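Local coordinates for protein dnab-like replicative helicase (Bacillus phage SPP1, PDB 3BH0) that probably couples ATP hydrolysis to 5'-3' unwinding of duplex DNA, this chain being the ATPase domain of a DnaB-family replicative helicase, at residues 120-124 with 125-129; 133-136 with 137-141; 51-55 with 56-60. One frame throughout, in Å; residues are numbered along the deposited sequence.

Interaction 1: 120-124 with 125-129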
loop_
_atom_site.group_PDB
_atom_site.type_symbol
_atom_site.label_atom_id
_atom_site.label_comp_id
_atom_site.label_asym_id
_atom_site.label_seq_id
_atom_site.Cartn_x
_atom_site.Cartn_y
_atom_site.Cartn_z
ATOM N N GLY A 120 -10.397 6.890 14.796
ATOM C CA GLY A 120 -11.406 7.357 15.737
ATOM C C GLY A 120 -12.713 7.856 15.149
ATOM O O GLY A 120 -13.569 8.334 15.895
ATOM N N SER A 121 -12.886 7.734 13.833
ATOM C CA SER A 121 -14.015 8.360 13.133
ATOM C C SER A 121 -14.230 9.820 13.563
ATOM O O SER A 121 -15.332 10.217 13.967
ATOM C CB SER A 121 -15.307 7.542 13.284
ATOM O OG SER A 121 -15.542 6.729 12.147
ATOM N N ILE A 122 -13.163 10.609 13.486
ATOM C CA ILE A 122 -13.246 12.039 13.728
ATOM C C ILE A 122 -13.230 12.766 12.377
ATOM O O ILE A 122 -12.715 12.239 11.391
ATOM C CB ILE A 122 -12.103 12.531 14.638
ATOM C CG1 ILE A 122 -11.892 11.555 15.805
ATOM C CG2 ILE A 122 -12.399 13.942 15.144
ATOM C CD1 ILE A 122 -10.767 11.930 16.754
ATOM N N ASN A 123 -13.819 13.957 12.331
ATOM C CA ASN A 123 -13.861 14.760 11.114
ATOM C C ASN A 123 -12.604 15.631 10.955
ATOM O O ASN A 123 -12.154 16.274 11.913
ATOM C CB ASN A 123 -15.135 15.611 11.092
ATOM C CG ASN A 123 -15.288 16.399 9.816
ATOM O OD1 ASN A 123 -15.031 17.604 9.786
ATOM N ND2 ASN A 123 -15.690 15.720 8.744
ATOM N N ALA A 124 -12.063 15.657 9.735
ATOM C CA ALA A 124 -10.763 16.269 9.445
ATOM C C ALA A 124 -10.712 17.786 9.618
ATOM O O ALA A 124 -9.679 18.323 10.002
ATOM C CB ALA A 124 -10.290 15.874 8.051
ATOM N N GLN A 125 -11.808 18.482 9.317
ATOM C CA GLN A 125 -11.841 19.943 9.479
ATOM C C GLN A 125 -11.968 20.344 10.940
ATOM O O GLN A 125 -11.333 21.304 11.391
ATOM C CB GLN A 125 -12.956 20.584 8.649
ATOM C CG GLN A 125 -12.652 20.680 7.153
ATOM C CD GLN A 125 -11.250 21.191 6.858
ATOM O OE1 GLN A 125 -10.896 22.325 7.198
ATOM N NE2 GLN A 125 -10.446 20.349 6.216
ATOM N N LYS A 126 -12.788 19.593 11.672
ATOM C CA LYS A 126 -12.969 19.806 13.103
ATOM C C LYS A 126 -11.652 19.595 13.817
ATOM O O LYS A 126 -11.268 20.395 14.670
ATOM C CB LYS A 126 -14.053 18.876 13.662
ATOM C CG LYS A 126 -15.406 19.093 12.999
ATOM C CD LYS A 126 -16.565 18.619 13.852
ATOM C CE LYS A 126 -17.874 19.233 13.338
ATOM N NZ LYS A 126 -19.070 18.833 14.147
ATOM N N ILE A 127 -10.953 18.524 13.435
ATOM C CA ILE A 127 -9.643 18.222 13.998
ATOM C C ILE A 127 -8.570 19.196 13.510
ATOM O O ILE A 127 -7.639 19.520 14.268
ATOM C CB ILE A 127 -9.232 16.728 13.765
ATOM C CG1 ILE A 127 -8.433 16.195 14.947
ATOM C CG2 ILE A 127 -8.434 16.535 12.485
ATOM C CD1 ILE A 127 -8.501 14.673 15.089
ATOM N N LYS A 128 -8.732 19.668 12.259
ATOM C CA LYS A 128 -7.675 20.366 11.492
ATOM C C LYS A 128 -7.085 21.508 12.291
ATOM O O LYS A 128 -5.856 21.602 12.482
ATOM C CB LYS A 128 -8.186 20.877 10.130
ATOM C CG LYS A 128 -7.225 21.850 9.452
ATOM C CD LYS A 128 -7.419 21.923 7.953
ATOM C CE LYS A 128 -6.268 22.690 7.325
ATOM N NZ LYS A 128 -6.462 22.924 5.874
ATOM N N ALA A 129 -7.978 22.386 12.730
ATOM C CA ALA A 129 -7.657 23.329 13.756
ATOM C C ALA A 129 -8.938 23.301 14.523
ATOM O O ALA A 129 -9.687 22.322 14.440
ATOM C CB ALA A 129 -7.398 24.692 13.179
#

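Interaction 2: 133-136 with 137-141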
loop_
_atom_site.group_PDB
_atom_site.type_symbol
_atom_site.label_atom_id
_atom_site.label_comp_id
_atom_site.label_asym_id
_atom_site.label_seq_id
_atom_site.Cartn_x
_atom_site.Cartn_y
_atom_site.Cartn_z
ATOM N N ASP A 133 -12.434 24.325 19.873
ATOM C CA ASP A 133 -13.850 24.707 19.920
ATOM C C ASP A 133 -14.804 23.861 19.077
ATOM O O ASP A 133 -15.853 23.454 19.574
ATOM C CB ASP A 133 -14.060 26.203 19.656
ATOM C CG ASP A 133 -13.514 26.645 18.325
ATOM O OD1 ASP A 133 -12.618 25.951 17.812
ATOM O OD2 ASP A 133 -13.969 27.684 17.791
ATOM N N PHE A 134 -14.448 23.585 17.821
ATOM C CA PHE A 134 -15.386 22.935 16.875
ATOM C C PHE A 134 -15.732 21.498 17.282
ATOM O O PHE A 134 -16.638 20.894 16.717
ATOM C CB PHE A 134 -14.859 22.956 15.419
ATOM C CG PHE A 134 -14.645 24.344 14.827
ATOM C CD1 PHE A 134 -14.324 24.479 13.473
ATOM C CD2 PHE A 134 -14.763 25.505 15.596
ATOM C CE1 PHE A 134 -14.107 25.754 12.891
ATOM C CE2 PHE A 134 -14.541 26.784 15.032
ATOM C CZ PHE A 134 -14.213 26.905 13.675
ATOM N N ALA A 135 -15.016 20.963 18.266
ATOM C CA ALA A 135 -15.210 19.583 18.700
ATOM C C ALA A 135 -16.205 19.445 19.839
ATOM O O ALA A 135 -16.198 20.230 20.789
ATOM C CB ALA A 135 -13.908 18.978 19.112
ATOM N N SER A 136 -17.036 18.414 19.743
ATOM C CA SER A 136 -17.953 18.049 20.809
ATOM C C SER A 136 -17.245 17.110 21.791
ATOM O O SER A 136 -16.083 17.331 22.139
ATOM C CB SER A 136 -19.208 17.401 20.217
ATOM O OG SER A 136 -19.842 18.282 19.297
ATOM N N GLU A 137 -17.948 16.071 22.234
ATOM C CA GLU A 137 -17.368 15.030 23.076
ATOM C C GLU A 137 -16.668 13.988 22.196
ATOM O O GLU A 137 -16.964 12.784 22.249
ATOM C CB GLU A 137 -18.439 14.405 23.977
ATOM C CG GLU A 137 -18.896 15.312 25.132
ATOM C CD GLU A 137 -19.653 16.565 24.678
ATOM O OE1 GLU A 137 -20.369 16.513 23.650
ATOM O OE2 GLU A 137 -19.536 17.610 25.354
ATOM N N ASP A 138 -15.743 14.499 21.378
ATOM C CA ASP A 138 -14.923 13.724 20.454
ATOM C C ASP A 138 -13.555 13.433 21.068
ATOM O O ASP A 138 -12.700 12.814 20.422
ATOM C CB ASP A 138 -14.707 14.512 19.153
ATOM C CG ASP A 138 -16.002 14.964 18.506
ATOM O OD1 ASP A 138 -16.792 14.101 18.062
ATOM O OD2 ASP A 138 -16.218 16.190 18.420
ATOM N N TRP A 139 -13.339 13.895 22.302
ATOM C CA TRP A 139 -12.032 13.776 22.961
ATOM C C TRP A 139 -11.754 12.360 23.459
ATOM O O TRP A 139 -10.594 11.975 23.646
ATOM C CB TRP A 139 -11.901 14.787 24.099
ATOM C CG TRP A 139 -12.038 16.192 23.630
ATOM C CD1 TRP A 139 -13.198 16.892 23.477
ATOM C CD2 TRP A 139 -10.980 17.073 23.234
ATOM N NE1 TRP A 139 -12.932 18.156 23.016
ATOM C CE2 TRP A 139 -11.578 18.296 22.859
ATOM C CE3 TRP A 139 -9.585 16.950 23.159
ATOM C CZ2 TRP A 139 -10.829 19.394 22.416
ATOM C CZ3 TRP A 139 -8.842 18.041 22.717
ATOM C CH2 TRP A 139 -9.469 19.247 22.351
ATOM N N GLY A 140 -12.827 11.604 23.685
ATOM C CA GLY A 140 -12.734 10.189 24.038
ATOM C C GLY A 140 -12.292 9.390 22.829
ATOM O O GLY A 140 -11.465 8.486 22.944
ATOM N N LYS A 141 -12.855 9.738 21.671
ATOM C CA LYS A 141 -12.399 9.239 20.373
ATOM C C LYS A 141 -10.909 9.528 20.137
ATOM O O LYS A 141 -10.144 8.615 19.830
ATOM C CB LYS A 141 -13.228 9.854 19.237
ATOM C CG LYS A 141 -14.610 9.268 19.060
ATOM C CD LYS A 141 -15.390 10.101 18.068
ATOM C CE LYS A 141 -16.658 9.394 17.643
ATOM N NZ LYS A 141 -17.262 10.065 16.453
#

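Interaction 3: 51-55 with 56-60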
loop_
_atom_site.group_PDB
_atom_site.type_symbol
_atom_site.label_atom_id
_atom_site.label_comp_id
_atom_site.label_asym_id
_atom_site.label_seq_id
_atom_site.Cartn_x
_atom_site.Cartn_y
_atom_site.Cartn_z
ATOM N N VAL A 51 0.309 -11.644 4.705
ATOM C CA VAL A 51 -0.087 -10.431 5.391
ATOM C C VAL A 51 -1.375 -9.926 4.764
ATOM O O VAL A 51 -1.442 -9.749 3.540
ATOM C CB VAL A 51 0.983 -9.327 5.240
ATOM C CG1 VAL A 51 0.648 -8.152 6.128
ATOM C CG2 VAL A 51 2.373 -9.859 5.556
ATOM N N PRO A 52 -2.404 -9.687 5.595
ATOM C CA PRO A 52 -3.669 -9.193 5.043
ATOM C C PRO A 52 -3.636 -7.681 4.751
ATOM O O PRO A 52 -3.080 -6.898 5.533
ATOM C CB PRO A 52 -4.674 -9.497 6.159
ATOM C CG PRO A 52 -3.861 -9.425 7.427
ATOM C CD PRO A 52 -2.458 -9.845 7.066
ATOM N N SER A 53 -4.220 -7.293 3.622
ATOM C CA SER A 53 -4.568 -5.896 3.349
ATOM C C SER A 53 -5.675 -5.446 4.302
ATOM O O SER A 53 -5.746 -4.275 4.659
ATOM C CB SER A 53 -5.077 -5.771 1.928
ATOM O OG SER A 53 -6.222 -6.580 1.756
ATOM N N GLY A 54 -6.528 -6.394 4.704
ATOM C CA GLY A 54 -7.654 -6.140 5.593
ATOM C C GLY A 54 -8.939 -5.953 4.803
ATOM O O GLY A 54 -10.015 -5.741 5.368
ATOM N N PHE A 55 -8.811 -6.008 3.482
ATOM C CA PHE A 55 -9.954 -5.970 2.610
ATOM C C PHE A 55 -10.256 -7.403 2.212
ATOM O O PHE A 55 -9.585 -8.002 1.358
ATOM C CB PHE A 55 -9.723 -5.035 1.417
ATOM C CG PHE A 55 -9.318 -3.640 1.820
ATOM C CD1 PHE A 55 -10.147 -2.864 2.627
ATOM C CD2 PHE A 55 -8.105 -3.104 1.414
ATOM C CE1 PHE A 55 -9.768 -1.577 3.019
ATOM C CE2 PHE A 55 -7.727 -1.808 1.800
ATOM C CZ PHE A 55 -8.559 -1.057 2.600
ATOM N N THR A 56 -11.269 -7.943 2.883
ATOM C CA THR A 56 -11.664 -9.345 2.803
ATOM C C THR A 56 -11.485 -9.948 1.401
ATOM O O THR A 56 -10.741 -10.918 1.225
ATOM C CB THR A 56 -13.135 -9.505 3.311
ATOM O OG1 THR A 56 -13.291 -8.784 4.547
ATOM C CG2 THR A 56 -13.507 -10.973 3.524
ATOM N N GLU A 57 -12.146 -9.344 0.416
ATOM C CA GLU A 57 -12.261 -9.927 -0.913
ATOM C C GLU A 57 -10.988 -9.841 -1.724
ATOM O O GLU A 57 -10.849 -10.540 -2.712
ATOM C CB GLU A 57 -13.420 -9.286 -1.693
ATOM C CG GLU A 57 -14.806 -9.681 -1.201
ATOM C CD GLU A 57 -15.007 -11.195 -1.133
ATOM O OE1 GLU A 57 -14.642 -11.903 -2.109
ATOM O OE2 GLU A 57 -15.527 -11.672 -0.091
ATOM N N LEU A 58 -10.076 -8.963 -1.325
ATOM C CA LEU A 58 -8.785 -8.856 -1.988
ATOM C C LEU A 58 -7.845 -9.925 -1.426
ATOM O O LEU A 58 -7.088 -10.550 -2.169
ATOM C CB LEU A 58 -8.199 -7.438 -1.835
ATOM C CG LEU A 58 -6.703 -7.234 -2.129
ATOM C CD1 LEU A 58 -6.425 -7.343 -3.620
ATOM C CD2 LEU A 58 -6.175 -5.909 -1.563
ATOM N N ASP A 59 -7.913 -10.115 -0.109
ATOM C CA ASP A 59 -7.190 -11.176 0.582
ATOM C C ASP A 59 -7.668 -12.562 0.136
ATOM O O ASP A 59 -6.888 -13.501 0.104
ATOM C CB ASP A 59 -7.300 -11.005 2.106
ATOM C CG ASP A 59 -6.706 -9.689 2.596
ATOM O OD1 ASP A 59 -5.938 -9.067 1.839
ATOM O OD2 ASP A 59 -7.012 -9.266 3.731
ATOM N N ARG A 60 -8.943 -12.674 -0.232
ATOM C CA ARG A 60 -9.464 -13.900 -0.833
ATOM C C ARG A 60 -8.711 -14.236 -2.120
ATOM O O ARG A 60 -8.334 -15.397 -2.333
ATOM C CB ARG A 60 -10.967 -13.795 -1.115
ATOM C CG ARG A 60 -11.712 -15.140 -1.074
ATOM C CD ARG A 60 -13.233 -14.987 -1.311
ATOM N NE ARG A 60 -13.586 -15.001 -2.741
ATOM C CZ ARG A 60 -14.833 -15.044 -3.235
ATOM N NH1 ARG A 60 -15.894 -15.082 -2.428
ATOM N NH2 ARG A 60 -15.028 -15.054 -4.554
#

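Interaction 1: 120-124 with 125-129
Asn123 meets Gln125, Lys126 and Ile127 in a local helix N-cap contact, at the surface of the DnaB-like ATPase domain where a short connection from helix 108-119 turns into the single-turn helix 124-128. The connection begins with a Schellman motif, which ends the longer helix as Ser121 adopts positive phi; two residues on, Asn123 occupies the N-cap position of the next one. The case shows an N-cap in which the side-chain bond is weak and a backbone bond is well formed. The amide of Asn123 lies anti to its backbone nitrogen (chi1 -176°), which swings CG in beside the carbonyl carbon and brings OD1 forward to the first turn of the helix. There OD1 accepts from Gln125 N in a capping bond that is weak, 3.4 Å long and well bent. The backbone bond is better formed: Ile127 N donates to Asn123 O at 3.0 Å, with the donor in the carbonyl plane. Lys128 N reaches Ala124 O at 2.8 Å, but the N-H points poorly at it and this bond too is weak.

Ile127 turns toward the connection, and its side chain crosses that of Ile122 at about a right angle; Ile127 also rests on Ile116 and Val117 of helix 108-119, whereas Ile122 packs against Leu142 of helix 139-150. Lys126 crosses the Asn123 side chain with its CG 3.6 Å from Asn123 OD1, then extends away. In the isoleucine pair the terminal methyl Ile127 CD1 does the touching, 3.9 Å from Ile122 CD1 and 4.0 Å from Ile122 CG2.

Interaction 2: 133-136 with 137-141
An inverse gamma turn centred on Glu137 brings Ser136 and Asp138 together in the tight link between helix 131-134 and helix 139-150, at the surface of the ATPase domain. The link serves as an example of a turn whose two flanking residues are joined by a backbone bond and by a side-chain bond. Asp138 N donates to Ser136 O at 3.0 Å. As the turn is so short, the amide cannot face the carbonyl end-on: the C=O...N angle is only 82°, with the donor above the carbonyl plane and not on a lone pair.

The return bond runs the other way. With CG of Asp138 beside its own backbone nitrogen (chi1 -54°), the carboxylate folds back along the chain, and Ser136 N gives its hydrogen to Asp138 OD2 at 2.7 Å. That oxygen is met on its anti side, 34° out of the carboxylate plane. The same OD2 lies 3.7 Å from Ala135 CB, a methyl that also approaches the indole of Trp139 obliquely, 4.1 Å from Trp139 NE1.

Trp139 presents an edge to the turn: its CD1 carbon sits 3.2 Å from Ser136 O, near the plane of the ring. The indole nitrogen is almost as close to that oxygen but badly angled for a hydrogen bond. Arg131, in helix 131-134, forms a cation-pi contact with Trp139 and so draws the preceding helix into the group. The compact kink in the link between these two consecutive helices, with the Asp138 OD2 bond as an addition to it, is an inverse gamma turn.

Interaction 3: 51-55 with 56-60
The chain from Pro52 to Phe55 bends over the start of helix 56-62, with Phe55 at the N-cap, and Phe55 O accepts both from Asp59 N, at 3.1 Å and nearly along the C=O axis, and from Leu58 N, which comes from above the carbonyl plane. Against this frame the carboxylate of Asp59 reaches back from the first turn and grips the loop through both oxygens. OD1 receives two donors of one residue from opposite faces of its plane: Ser53 N at 3.0 Å, on the syn side, and Ser53 OG at 2.5 Å. OD2 uses its syn lone pair for Gly54 N, 3.1 Å away. Three bonds thus hold the buried carboxylate and would probably stabilise its charged form. The Ser53 hydroxyl, held between its backbone N and carbonyl carbon (chi1 60°), also accepts from Phe55 N at 3.2 Å. Leu58 CD2 covers that hydroxyl at 3.4 Å, while the Phe55 ring leads away to meet Phe84, the two planes nearly parallel. Gly54 O is held by Asn307 ND2. The arrangement is an ST turn leading into a helix, tied by an aspartate of that helix, within a P-loop NTPase domain.

In the fold
From the N terminus, interaction 3 comes first, where the loop after helix 31-42 enters helix 56-62; interaction 1 and interaction 2 follow. Each closes only a short local turn, and they run in series, neither nesting nor crossing. Interaction 3 is buried, about 12 Å from the chain's centre, and joins its loop to helix 81-93 and strand 304-307. The other two lie at the periphery, their centres about 9 Å apart and both well removed from interaction 3. They also touch: Lys141 NZ probably hydrogen-bonds Ser121 O, which would link the start of helix 139-150 to the loop that follows helix 108-119, across two short helices.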